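PDB 5YTI: flagellar hook associated protein type 3 FlgL from Legionella pneumophila subsp. pneumophila, which probably serves as a structural protein of the bacterial flagellum, acting at the junction between hook and filament as other FlgL proteins of the flagellin family do. Local coordinates for residues S133-S137 / D177-F183; I186-G191 / A329-A334; V208-T214 / G271-V275; P221-T227 / M239-S245; T227-N231 / P280-D284. Residues are numbered along the deposited sequence.

Contact 1: S133-S137 / D177-F183; sequences SYMFS and DTGDNVF
Here the N-terminus of the short helix 179-184 is docked on an irregular loop that follows helix 104-125, and T178 fills the N-cap position without a side-chain capping bond. S133 and Y134 (phi/psi -112/152 and -76/138) are extended; from M135 the chain curls (-75/-27, -113/26, -100/-11 for residues 135 to 137). M135 CB points sideways and the end of its selenomethionine side chain leads away, while M135 O lies 3.3 Å from D177 O, two acceptors merely side by side. F136 is the centre, its CA 4.5 Å from T178 CA. F136 O accepts G179 N (2.9 Å), an amide of the first helical turn, and also Y156 OH. Its ring, chi1 m, receives the edge of F183, also m, in a T-shaped stack: centroids 5.3 Å apart, planes at 74°, F136 CD2 to F183 CE2 3.6 Å. E76 and I79 of helix 49-96 also pack on F136; both rings are buried. S137 CB points away, and S137 OG (chi1 p) donates to Y134 O at 3.1 Å.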
# COMPACT_ATOMS: atom_id res chain seq x y z
N SER A 133 25.58 -10.11 6.52
CA SER A 133 24.49 -9.34 7.16
C SER A 133 23.27 -9.26 6.21
O SER A 133 23.43 -9.30 4.99
CB SER A 133 24.97 -7.94 7.52
OG SER A 133 25.49 -7.27 6.39
N TYR A 134 22.06 -9.14 6.73
CA TYR A 134 20.87 -9.28 5.88
C TYR A 134 20.60 -8.06 5.01
O TYR A 134 20.72 -6.95 5.49
CB TYR A 134 19.66 -9.60 6.74
CG TYR A 134 19.77 -10.94 7.43
CD1 TYR A 134 19.49 -12.12 6.74
CD2 TYR A 134 20.18 -11.03 8.76
CE1 TYR A 134 19.61 -13.36 7.37
CE2 TYR A 134 20.30 -12.26 9.39
CZ TYR A 134 20.01 -13.42 8.70
OH TYR A 134 20.13 -14.63 9.34
N MSE A 135 20.23 -8.24 3.74
CA MSE A 135 20.04 -7.06 2.87
C MSE A 135 18.77 -6.30 3.14
O MSE A 135 18.71 -5.10 2.91
CB MSE A 135 20.21 -7.28 1.36
CG MSE A 135 19.36 -8.33 0.67
SE MSE A 135 19.47 -8.12 -1.31
CE MSE A 135 21.33 -8.61 -1.76
N PHE A 136 17.74 -6.97 3.65
CA PHE A 136 16.44 -6.31 3.75
C PHE A 136 16.00 -6.08 5.19
O PHE A 136 14.82 -5.98 5.49
CB PHE A 136 15.38 -7.13 3.02
CG PHE A 136 15.59 -7.23 1.54
CD1 PHE A 136 15.70 -6.09 0.77
CD2 PHE A 136 15.65 -8.46 0.92
CE1 PHE A 136 15.89 -6.17 -0.60
CE2 PHE A 136 15.83 -8.54 -0.45
CZ PHE A 136 15.95 -7.40 -1.21
N SER A 137 16.95 -5.99 6.09
CA SER A 137 16.61 -5.85 7.48
C SER A 137 16.71 -4.42 8.00
O SER A 137 16.25 -4.14 9.10
CB SER A 137 17.55 -6.73 8.30
OG SER A 137 18.87 -6.48 7.89
N ASP A 177 17.28 -1.24 0.61
CA ASP A 177 15.86 -1.07 0.89
C ASP A 177 15.51 -1.97 2.08
O ASP A 177 16.34 -2.77 2.53
CB ASP A 177 15.02 -1.42 -0.32
CG ASP A 177 15.28 -0.51 -1.50
OD1 ASP A 177 16.22 -0.80 -2.28
OD2 ASP A 177 14.51 0.46 -1.70
N THR A 178 14.29 -1.82 2.62
CA THR A 178 13.92 -2.58 3.80
C THR A 178 12.65 -3.39 3.62
O THR A 178 11.75 -2.99 2.89
CB THR A 178 13.84 -1.68 5.07
OG1 THR A 178 12.74 -0.77 4.98
CG2 THR A 178 15.13 -0.92 5.23
N GLY A 179 12.61 -4.52 4.31
CA GLY A 179 11.61 -5.57 4.08
C GLY A 179 10.20 -5.11 4.28
O GLY A 179 9.29 -5.60 3.60
N ASP A 180 10.02 -4.16 5.19
CA ASP A 180 8.69 -3.61 5.44
C ASP A 180 8.21 -2.89 4.19
O ASP A 180 7.05 -3.00 3.81
CB ASP A 180 8.70 -2.65 6.64
CG ASP A 180 9.44 -1.35 6.34
OD1 ASP A 180 10.65 -1.43 6.01
OD2 ASP A 180 8.81 -0.26 6.42
N ASN A 181 9.11 -2.20 3.51
CA ASN A 181 8.72 -1.60 2.23
C ASN A 181 8.63 -2.62 1.11
O ASN A 181 7.67 -2.61 0.37
CB ASN A 181 9.66 -0.47 1.83
CG ASN A 181 9.15 0.29 0.64
OD1 ASN A 181 7.98 0.65 0.58
ND2 ASN A 181 10.00 0.49 -0.32
N VAL A 182 9.60 -3.52 0.98
CA VAL A 182 9.63 -4.40 -0.20
C VAL A 182 8.60 -5.52 -0.17
O VAL A 182 7.92 -5.74 -1.15
CB VAL A 182 11.01 -5.01 -0.43
CG1 VAL A 182 10.96 -5.94 -1.62
CG2 VAL A 182 12.04 -3.92 -0.66
N PHE A 183 8.46 -6.17 0.98
CA PHE A 183 7.67 -7.39 1.08
C PHE A 183 6.39 -7.33 1.90
O PHE A 183 5.49 -8.11 1.64
CB PHE A 183 8.55 -8.49 1.67
CG PHE A 183 9.74 -8.83 0.81
CD1 PHE A 183 9.61 -9.67 -0.25
CD2 PHE A 183 10.98 -8.31 1.10
CE1 PHE A 183 10.70 -9.99 -1.04
CE2 PHE A 183 12.09 -8.62 0.32
CZ PHE A 183 11.95 -9.46 -0.75

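Contact 2: I186-G191 / A329-A334; sequences IPSGNG and AQIDSA
Segment 186-191 is a loop running over helical segment 329-334, with CA neighbours I186-A334 (6.6 Å), S188-Q330 (5.9 Å) and N190-A329 (5.3 Å). One hydrogen bond joins the two: G189 N donates to Q330 OE1 at 3.0 Å and 167°. The Q330 side chain, chi1 m and chi2 t, extends outward from the helix to the loop, and its NE2 is held by T299. Within the loop, G191 N bonds S188 O (3.3 Å), closing a type II' turn; G189 (69/-147) and G191 (114/-23) occupy backbone regions that favour glycine. Apolar packing lies at the I186-A334 end, where I186 (chi1 m, chi2 t) puts CD1 3.9 Å from A334 CB and CG2 4.0 Å from S333 CB. At the turn end, A329 CB sits 3.3 Å from G189 O and 3.9 Å from N190 CA, small residues letting the backbones approach. P187 packs on P187 of the second subunit, and N190 O is bonded by R192 of that subunit. The arrangement is a type II' beta turn seated on one face of the long helix 316-374, where the chain passes from helix 179-184 into the beta sheet through strand 193-197.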
# COMPACT_ATOMS: atom_id res chain seq x y z
N ILE A 186 1.59 -4.01 1.37
CA ILE A 186 1.09 -4.01 0.00
C ILE A 186 -0.38 -4.14 0.19
O ILE A 186 -0.83 -5.01 0.93
CB ILE A 186 1.58 -5.22 -0.78
CG1 ILE A 186 3.09 -5.27 -0.72
CG2 ILE A 186 1.10 -5.16 -2.21
CD1 ILE A 186 3.68 -6.32 -1.61
N PRO A 187 -1.15 -3.27 -0.43
CA PRO A 187 -2.54 -3.31 -0.05
C PRO A 187 -3.23 -4.51 -0.68
O PRO A 187 -2.90 -4.96 -1.81
CB PRO A 187 -3.11 -1.98 -0.56
CG PRO A 187 -1.92 -1.19 -1.05
CD PRO A 187 -0.91 -2.23 -1.44
N SER A 188 -4.19 -5.02 0.09
CA SER A 188 -5.00 -6.15 -0.30
C SER A 188 -6.11 -5.71 -1.22
O SER A 188 -6.37 -4.51 -1.39
CB SER A 188 -5.63 -6.77 0.93
OG SER A 188 -6.30 -5.78 1.70
N GLY A 189 -6.80 -6.69 -1.79
CA GLY A 189 -7.89 -6.41 -2.72
C GLY A 189 -7.30 -5.84 -3.98
O GLY A 189 -6.14 -6.14 -4.37
N ASN A 190 -8.08 -4.95 -4.59
CA ASN A 190 -7.69 -4.32 -5.82
C ASN A 190 -6.81 -3.14 -5.54
O ASN A 190 -6.49 -2.39 -6.47
CB ASN A 190 -8.92 -3.80 -6.57
CG ASN A 190 -9.76 -2.88 -5.73
OD1 ASN A 190 -9.27 -2.27 -4.79
ND2 ASN A 190 -11.06 -2.82 -6.04
N GLY A 191 -6.48 -2.95 -4.27
CA GLY A 191 -5.58 -1.90 -3.86
C GLY A 191 -6.27 -0.86 -3.03
O GLY A 191 -5.63 -0.14 -2.26
N ALA A 329 -5.45 -9.87 -7.97
CA ALA A 329 -5.12 -8.46 -7.82
C ALA A 329 -3.93 -8.27 -6.90
O ALA A 329 -3.13 -7.36 -7.09
CB ALA A 329 -6.31 -7.67 -7.29
N GLN A 330 -3.80 -9.15 -5.92
CA GLN A 330 -2.74 -8.97 -4.93
C GLN A 330 -1.37 -9.37 -5.43
O GLN A 330 -0.39 -8.66 -5.18
CB GLN A 330 -3.10 -9.73 -3.65
CG GLN A 330 -4.24 -9.03 -2.93
CD GLN A 330 -4.57 -9.65 -1.60
OE1 GLN A 330 -5.67 -9.42 -1.10
NE2 GLN A 330 -3.63 -10.43 -1.01
N ILE A 331 -1.32 -10.51 -6.10
CA ILE A 331 -0.18 -10.89 -6.90
C ILE A 331 0.24 -9.76 -7.82
O ILE A 331 1.43 -9.50 -7.91
CB ILE A 331 -0.48 -12.09 -7.77
CG1 ILE A 331 -0.32 -13.37 -6.97
CG2 ILE A 331 0.48 -12.12 -8.93
CD1 ILE A 331 0.93 -13.40 -6.14
N ASP A 332 -0.71 -9.08 -8.48
CA ASP A 332 -0.36 -7.99 -9.37
C ASP A 332 0.12 -6.79 -8.61
O ASP A 332 1.15 -6.23 -8.94
CB ASP A 332 -1.53 -7.57 -10.24
CG ASP A 332 -1.85 -8.58 -11.33
OD1 ASP A 332 -1.10 -9.58 -11.41
OD2 ASP A 332 -2.84 -8.38 -12.09
N SER A 333 -0.64 -6.37 -7.59
CA SER A 333 -0.25 -5.23 -6.75
C SER A 333 1.21 -5.35 -6.33
O SER A 333 1.92 -4.35 -6.22
CB SER A 333 -1.12 -5.17 -5.50
OG SER A 333 -2.26 -4.33 -5.66
N ALA A 334 1.63 -6.59 -6.12
CA ALA A 334 2.94 -6.91 -5.63
C ALA A 334 3.94 -6.99 -6.76
O ALA A 334 5.08 -6.63 -6.61
CB ALA A 334 2.89 -8.24 -4.90

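Contact 3: V208-T214 / G271-V275; sequences VSSGSVT and GMEMV
Strands 207-213 and 272-277 run antiparallel: S212-E273 is hydrogen-bonded (S212 N to E273 O 3.1 Å, E273 N to S212 O 3.0 Å), V213-M272 non-hydrogen-bonded (CA-CA 4.4 Å), and T214 N to G271 O (3.0 Å) extends the ladder. At the other end S209 N bonds V275 O at 3.0 Å, but the return bond comes from a side chain: S209, chi1 p, brings OG to 3.2 Å from V275 N. Between, the strand is irregular: S210 CB points away, and G211 lies against M274, CA to CA 4.2 Å. G211 (58/-176) presses its CA to 3.2 Å from E273 O, where a CB would clash. Two valines in the t rotamer meet selenomethionines: V208 CG1 is 4.0 Å from M274 CG (chi1 p, CB sideways, end leading away), and V213 CG2 is 4.4 Å from M272 CG (chi1 m, then extended). These side chains also pack on strands 193-197 and 285-290. On the S212 side of the sheet, E273 (m, t) sets CD 3.7 Å from CG2 of T214 (p), while S212 (p) bonds OG to S212 OG of the second subunit. The chemistry implies a strand, outermost in this chain's sheet, held chiefly by main-chain bonds, a serine hydroxyl replacing a carbonyl at the irregularity.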
# COMPACT_ATOMS: atom_id res chain seq x y z
N VAL A 208 -17.71 -12.46 -7.24
CA VAL A 208 -17.56 -11.00 -7.40
C VAL A 208 -16.19 -10.59 -7.96
O VAL A 208 -15.15 -11.08 -7.51
CB VAL A 208 -17.76 -10.25 -6.06
CG1 VAL A 208 -17.96 -8.76 -6.30
CG2 VAL A 208 -18.93 -10.81 -5.27
N SER A 209 -16.19 -9.66 -8.90
CA SER A 209 -14.95 -9.19 -9.50
C SER A 209 -14.14 -8.44 -8.43
O SER A 209 -14.62 -8.24 -7.34
CB SER A 209 -15.25 -8.29 -10.71
OG SER A 209 -15.65 -6.99 -10.30
N SER A 210 -12.89 -8.06 -8.72
CA SER A 210 -12.10 -7.26 -7.79
C SER A 210 -12.60 -5.81 -7.82
O SER A 210 -12.42 -5.05 -6.82
CB SER A 210 -10.60 -7.33 -8.10
OG SER A 210 -10.25 -7.01 -9.45
N GLY A 211 -13.24 -5.43 -8.95
CA GLY A 211 -13.81 -4.10 -9.12
C GLY A 211 -12.78 -2.99 -8.95
O GLY A 211 -11.59 -3.26 -8.79
N SER A 212 -13.22 -1.73 -8.99
CA SER A 212 -12.31 -0.60 -8.79
C SER A 212 -13.03 0.68 -8.35
O SER A 212 -14.24 0.80 -8.48
CB SER A 212 -11.62 -0.27 -10.11
OG SER A 212 -12.44 0.66 -10.84
N VAL A 213 -12.26 1.65 -7.86
CA VAL A 213 -12.75 3.00 -7.65
C VAL A 213 -12.76 3.75 -8.99
O VAL A 213 -11.69 3.93 -9.61
CB VAL A 213 -11.82 3.78 -6.70
CG1 VAL A 213 -12.25 5.24 -6.61
CG2 VAL A 213 -11.79 3.10 -5.34
N THR A 214 -13.96 4.17 -9.41
CA THR A 214 -14.16 4.86 -10.68
C THR A 214 -14.40 6.33 -10.46
O THR A 214 -14.19 7.12 -11.37
CB THR A 214 -15.38 4.34 -11.47
OG1 THR A 214 -16.57 4.67 -10.75
CG2 THR A 214 -15.34 2.85 -11.70
N GLY A 271 -18.58 5.83 -5.08
CA GLY A 271 -17.37 5.83 -5.88
C GLY A 271 -16.80 4.51 -6.37
O GLY A 271 -15.76 4.53 -7.01
N MSE A 272 -17.43 3.38 -6.09
CA MSE A 272 -16.85 2.06 -6.43
C MSE A 272 -17.75 1.32 -7.37
O MSE A 272 -18.96 1.50 -7.31
CB MSE A 272 -16.62 1.19 -5.19
CG MSE A 272 -15.80 1.83 -4.07
SE MSE A 272 -16.20 0.97 -2.33
CE MSE A 272 -14.78 1.84 -1.32
N GLU A 273 -17.18 0.48 -8.25
CA GLU A 273 -17.96 -0.42 -9.12
C GLU A 273 -17.44 -1.86 -8.99
O GLU A 273 -16.26 -2.07 -8.74
CB GLU A 273 -17.92 0.06 -10.60
CG GLU A 273 -18.82 1.27 -10.89
CD GLU A 273 -18.83 1.74 -12.35
OE1 GLU A 273 -18.39 0.97 -13.26
OE2 GLU A 273 -19.31 2.88 -12.59
N MSE A 274 -18.33 -2.84 -9.14
CA MSE A 274 -17.97 -4.27 -9.13
C MSE A 274 -19.02 -5.06 -9.87
O MSE A 274 -20.09 -4.54 -10.19
CB MSE A 274 -17.75 -4.81 -7.72
CG MSE A 274 -18.95 -4.95 -6.76
SE MSE A 274 -18.46 -4.29 -4.94
CE MSE A 274 -18.69 -2.38 -5.37
N VAL A 275 -18.74 -6.32 -10.19
CA VAL A 275 -19.66 -7.09 -11.03
C VAL A 275 -19.88 -8.47 -10.45
O VAL A 275 -18.90 -9.19 -10.19
CB VAL A 275 -19.12 -7.21 -12.47
CG1 VAL A 275 -19.84 -8.29 -13.26
CG2 VAL A 275 -19.24 -5.86 -13.17

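Contact 4: P221-T227 / M239-S245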
# COMPACT_ATOMS: atom_id res chain seq x y z
N PRO A 221 -14.59 5.52 2.28
CA PRO A 221 -14.14 4.28 2.88
C PRO A 221 -15.15 3.84 3.98
O PRO A 221 -15.63 4.67 4.80
CB PRO A 221 -12.77 4.67 3.45
CG PRO A 221 -12.83 6.17 3.69
CD PRO A 221 -13.98 6.73 2.87
N ASP A 222 -15.50 2.55 3.98
CA ASP A 222 -16.42 1.99 4.96
C ASP A 222 -16.34 0.46 4.94
O ASP A 222 -15.78 -0.14 4.04
CB ASP A 222 -17.86 2.46 4.67
CG ASP A 222 -18.82 2.37 5.90
OD1 ASP A 222 -18.38 1.89 6.98
OD2 ASP A 222 -20.01 2.79 5.76
N ASN A 223 -16.92 -0.15 5.96
CA ASN A 223 -17.15 -1.59 6.00
C ASN A 223 -18.58 -1.88 5.51
O ASN A 223 -19.60 -1.55 6.17
CB ASN A 223 -16.97 -2.11 7.42
CG ASN A 223 -15.54 -2.28 7.79
OD1 ASN A 223 -14.87 -3.10 7.21
ND2 ASN A 223 -15.07 -1.54 8.76
N TYR A 224 -18.64 -2.51 4.34
CA TYR A 224 -19.88 -2.66 3.60
C TYR A 224 -20.31 -4.09 3.65
O TYR A 224 -19.49 -4.99 3.70
CB TYR A 224 -19.70 -2.20 2.13
CG TYR A 224 -19.52 -0.70 1.96
CD1 TYR A 224 -20.60 0.13 1.88
CD2 TYR A 224 -18.26 -0.14 1.86
CE1 TYR A 224 -20.44 1.49 1.73
CE2 TYR A 224 -18.07 1.21 1.70
CZ TYR A 224 -19.17 2.04 1.63
OH TYR A 224 -19.02 3.43 1.48
N THR A 225 -21.60 -4.31 3.62
CA THR A 225 -22.14 -5.62 3.54
C THR A 225 -23.15 -5.65 2.40
O THR A 225 -24.04 -4.79 2.29
CB THR A 225 -22.76 -6.00 4.89
OG1 THR A 225 -21.91 -5.50 5.94
CG2 THR A 225 -22.93 -7.54 4.98
N MSE A 226 -22.96 -6.61 1.52
CA MSE A 226 -23.81 -6.81 0.35
C MSE A 226 -24.62 -8.04 0.62
O MSE A 226 -24.08 -9.13 0.89
CB MSE A 226 -22.96 -7.00 -0.91
CG MSE A 226 -23.80 -7.07 -2.19
SE MSE A 226 -22.71 -7.50 -3.78
CE MSE A 226 -22.81 -5.62 -4.35
N THR A 227 -25.93 -7.88 0.56
CA THR A 227 -26.84 -8.91 0.99
C THR A 227 -27.83 -9.09 -0.17
O THR A 227 -28.43 -8.10 -0.65
CB THR A 227 -27.51 -8.50 2.35
OG1 THR A 227 -27.46 -7.08 2.52
CG2 THR A 227 -26.75 -9.08 3.59
N MSE A 239 -28.70 -5.56 -2.03
CA MSE A 239 -28.68 -4.50 -1.03
C MSE A 239 -27.30 -4.30 -0.52
O MSE A 239 -26.50 -5.22 -0.44
CB MSE A 239 -29.65 -4.86 0.07
CG MSE A 239 -31.02 -4.58 -0.52
SE MSE A 239 -32.46 -5.03 0.73
CE MSE A 239 -32.19 -6.99 0.83
N VAL A 240 -27.01 -3.05 -0.19
CA VAL A 240 -25.73 -2.71 0.40
C VAL A 240 -25.91 -1.67 1.49
O VAL A 240 -26.62 -0.67 1.32
CB VAL A 240 -24.74 -2.16 -0.66
CG1 VAL A 240 -23.49 -1.57 -0.02
CG2 VAL A 240 -24.33 -3.27 -1.62
N SER A 241 -25.26 -1.92 2.60
CA SER A 241 -25.25 -0.97 3.68
C SER A 241 -23.89 -1.09 4.32
O SER A 241 -23.08 -1.89 3.89
CB SER A 241 -26.35 -1.30 4.67
OG SER A 241 -25.98 -2.51 5.31
N GLY A 242 -23.65 -0.30 5.36
CA GLY A 242 -22.31 -0.20 5.89
C GLY A 242 -22.33 0.46 7.24
O GLY A 242 -23.23 1.22 7.56
N THR A 243 -21.30 0.16 8.02
CA THR A 243 -21.27 0.55 9.39
C THR A 243 -21.53 2.02 9.50
O THR A 243 -22.45 2.41 10.21
CB THR A 243 -19.92 0.27 10.02
OG1 THR A 243 -19.48 -1.03 9.65
CG2 THR A 243 -20.03 0.38 11.53
N LEU A 244 -20.75 2.85 8.81
CA LEU A 244 -20.84 4.31 8.96
C LEU A 244 -21.92 4.92 8.10
O LEU A 244 -22.40 5.98 8.41
CB LEU A 244 -19.51 5.00 8.62
CG LEU A 244 -18.26 4.53 9.41
CD1 LEU A 244 -16.94 4.85 8.68
CD2 LEU A 244 -18.25 5.06 10.85
N SER A 245 -22.29 4.25 7.02
CA SER A 245 -23.11 4.86 5.97
C SER A 245 -24.56 4.51 6.13
O SER A 245 -25.40 5.02 5.40
CB SER A 245 -22.65 4.38 4.59
OG SER A 245 -21.43 4.97 4.23
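The Y224 ring lies obliquely against V240, with Y224 CD1 3.9 Å from V240 CG1, and beside G242, whose missing side chain makes the room: a CB there would crowd the ring and collide with the carboxylate of D222. Y224 OH is held beyond the pair by N270 and V220. On the same side of the sheet, the selenomethionine M226 lays CG 3.9 Å from V240 CG2, and I267 and F269 of strand 266-269 add to this apolar patch. The two segments are the arms of a beta hairpin, strands 224-230 and 236-242, antiparallel with 159° between their directions and the third and fourth strands across the five-stranded sheet. Its hydrogen-bonded pairs are T225-S241 (T225 N to S241 O 2.8 Å, S241 N to T225 O 3.1 Å) and T227-M239 (T227 N to M239 O and M239 N to T227 O, both 2.9 Å); Y224-G242 and M226-V240 are the non-hydrogen-bonded ones. Beyond the Y224-G242 pair, T243 N bonds N223 O at 3.0 Å, after which residues 243 to 245 take helical backbone angles and turn around D222. With chi1 t, D222 directs its carboxylate into that turn: OD1 accepts L244 N at 3.1 Å and OD2 accepts S245 OG at 3.0 Å. D222 OD1 also takes N223 N at 2.7 Å, whereas N223 ND2 bonds S343 of the second subunit.

Contact 5: T227-N231 / P280-D284; sequences TFALN and PKAGD
Segment 280-284 folds as a tight turn beside the extended end of strand 224-230. P280 directs its CB toward the strand and its CG over the face of the F228 ring (chi1 m), 4.1 Å from the ring centroid and 17° off the normal, a CH-pi contact. K281 CB points away from the strand and its side chain touches T203; K281 N makes a weak bond to D284 OD2 (3.3 Å). A282 (-58/145) lies opposite A229, CA to CA 4.2 Å; its CB is 4.2 Å from L230 CG and its CA 3.2 Å from F228 O. G283 (92/-23) has backbone angles that call for glycine, and G283 N donates to F228 O at a short 2.6 Å. D284 (-54/147) returns the chain to extended form, and D284 O accepts F228 N at 3.1 Å and 170°. Its carboxylate is bound by the amides of T203 and G204. Residues 281 to 284 make a type II turn, closed by a weak D284 N to K281 O bond. With G283 and D284 both paired to F228, this is the pattern of a G1 beta bulge, leading into strand 285-290, the sheet neighbour of 224-230.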
# COMPACT_ATOMS: atom_id res chain seq x y z
N THR A 227 -25.93 -7.88 0.56
CA THR A 227 -26.84 -8.91 0.99
C THR A 227 -27.83 -9.09 -0.17
O THR A 227 -28.43 -8.10 -0.65
CB THR A 227 -27.51 -8.50 2.35
OG1 THR A 227 -27.46 -7.08 2.52
CG2 THR A 227 -26.75 -9.08 3.59
N PHE A 228 -27.95 -10.32 -0.67
CA PHE A 228 -28.96 -10.65 -1.69
C PHE A 228 -30.27 -11.12 -1.04
O PHE A 228 -30.27 -12.03 -0.20
CB PHE A 228 -28.43 -11.72 -2.68
CG PHE A 228 -27.14 -11.32 -3.35
CD1 PHE A 228 -27.15 -10.56 -4.48
CD2 PHE A 228 -25.94 -11.67 -2.81
CE1 PHE A 228 -25.98 -10.14 -5.06
CE2 PHE A 228 -24.75 -11.26 -3.38
CZ PHE A 228 -24.78 -10.48 -4.50
N ALA A 229 -31.39 -10.50 -1.39
CA ALA A 229 -32.67 -10.99 -0.87
C ALA A 229 -33.86 -10.63 -1.77
O ALA A 229 -33.66 -10.21 -2.92
CB ALA A 229 -32.87 -10.52 0.58
N LEU A 230 -35.08 -10.78 -1.22
CA LEU A 230 -36.33 -10.84 -2.02
C LEU A 230 -37.23 -9.61 -2.04
O LEU A 230 -37.49 -8.95 -1.02
CB LEU A 230 -37.16 -12.05 -1.59
CG LEU A 230 -36.49 -13.40 -1.89
CD1 LEU A 230 -37.23 -14.53 -1.18
CD2 LEU A 230 -36.39 -13.65 -3.40
N ASN A 231 -37.69 -9.32 -3.26
CA ASN A 231 -38.84 -8.46 -3.52
C ASN A 231 -40.08 -9.02 -2.85
O ASN A 231 -40.18 -10.24 -2.63
CB ASN A 231 -39.13 -8.40 -5.03
CG ASN A 231 -38.60 -7.14 -5.68
OD1 ASN A 231 -38.19 -6.20 -5.00
ND2 ASN A 231 -38.62 -7.11 -7.01
N PRO A 280 -26.97 -16.28 -7.10
CA PRO A 280 -27.07 -16.44 -5.66
C PRO A 280 -28.47 -16.84 -5.21
O PRO A 280 -29.41 -16.78 -6.00
CB PRO A 280 -26.77 -15.04 -5.13
CG PRO A 280 -27.12 -14.11 -6.24
CD PRO A 280 -26.83 -14.88 -7.50
N LYS A 281 -28.57 -17.24 -3.94
CA LYS A 281 -29.84 -17.46 -3.23
C LYS A 281 -30.01 -16.31 -2.24
O LYS A 281 -29.03 -15.67 -1.87
CB LYS A 281 -29.81 -18.76 -2.43
CG LYS A 281 -29.33 -19.98 -3.18
CD LYS A 281 -30.43 -20.59 -4.01
CE LYS A 281 -30.31 -22.10 -3.97
NZ LYS A 281 -31.28 -22.66 -4.94
N ALA A 282 -31.24 -16.05 -1.78
CA ALA A 282 -31.45 -15.00 -0.77
C ALA A 282 -30.61 -15.32 0.47
O ALA A 282 -30.41 -16.49 0.81
CB ALA A 282 -32.91 -14.88 -0.39
N GLY A 283 -30.10 -14.27 1.11
CA GLY A 283 -29.32 -14.41 2.34
C GLY A 283 -27.82 -14.54 2.15
O GLY A 283 -27.03 -14.27 3.06
N ASP A 284 -27.42 -14.98 0.96
CA ASP A 284 -26.01 -14.96 0.61
C ASP A 284 -25.49 -13.55 0.81
O ASP A 284 -26.24 -12.57 0.65
CB ASP A 284 -25.80 -15.43 -0.84
CG ASP A 284 -25.98 -16.93 -1.00
OD1 ASP A 284 -26.29 -17.59 0.02
OD2 ASP A 284 -25.81 -17.47 -2.12

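In the fold
Contact 1 closes first along the chain and contact 2 follows directly, centres about 19 Å apart; both pack among the long helices, contact 2 on helix 316-374. Contacts 3, 4 and 5 are nested inside the loop closed by contact 2 and form the beta-rich part, across the chain's centre from contact 1. N190 ND2 links contact 2 to G211 O of contact 3 at 2.8 Å. Contacts 4 and 5 share T227 and strand 224-230 of the five-stranded sheet, whereas contact 3 joins two strands of the three-stranded one. From contact 1 to contact 5 the centres span about 46 Å. Contacts 1 to 4 touch the second subunit, so that interface involves helical and beta parts.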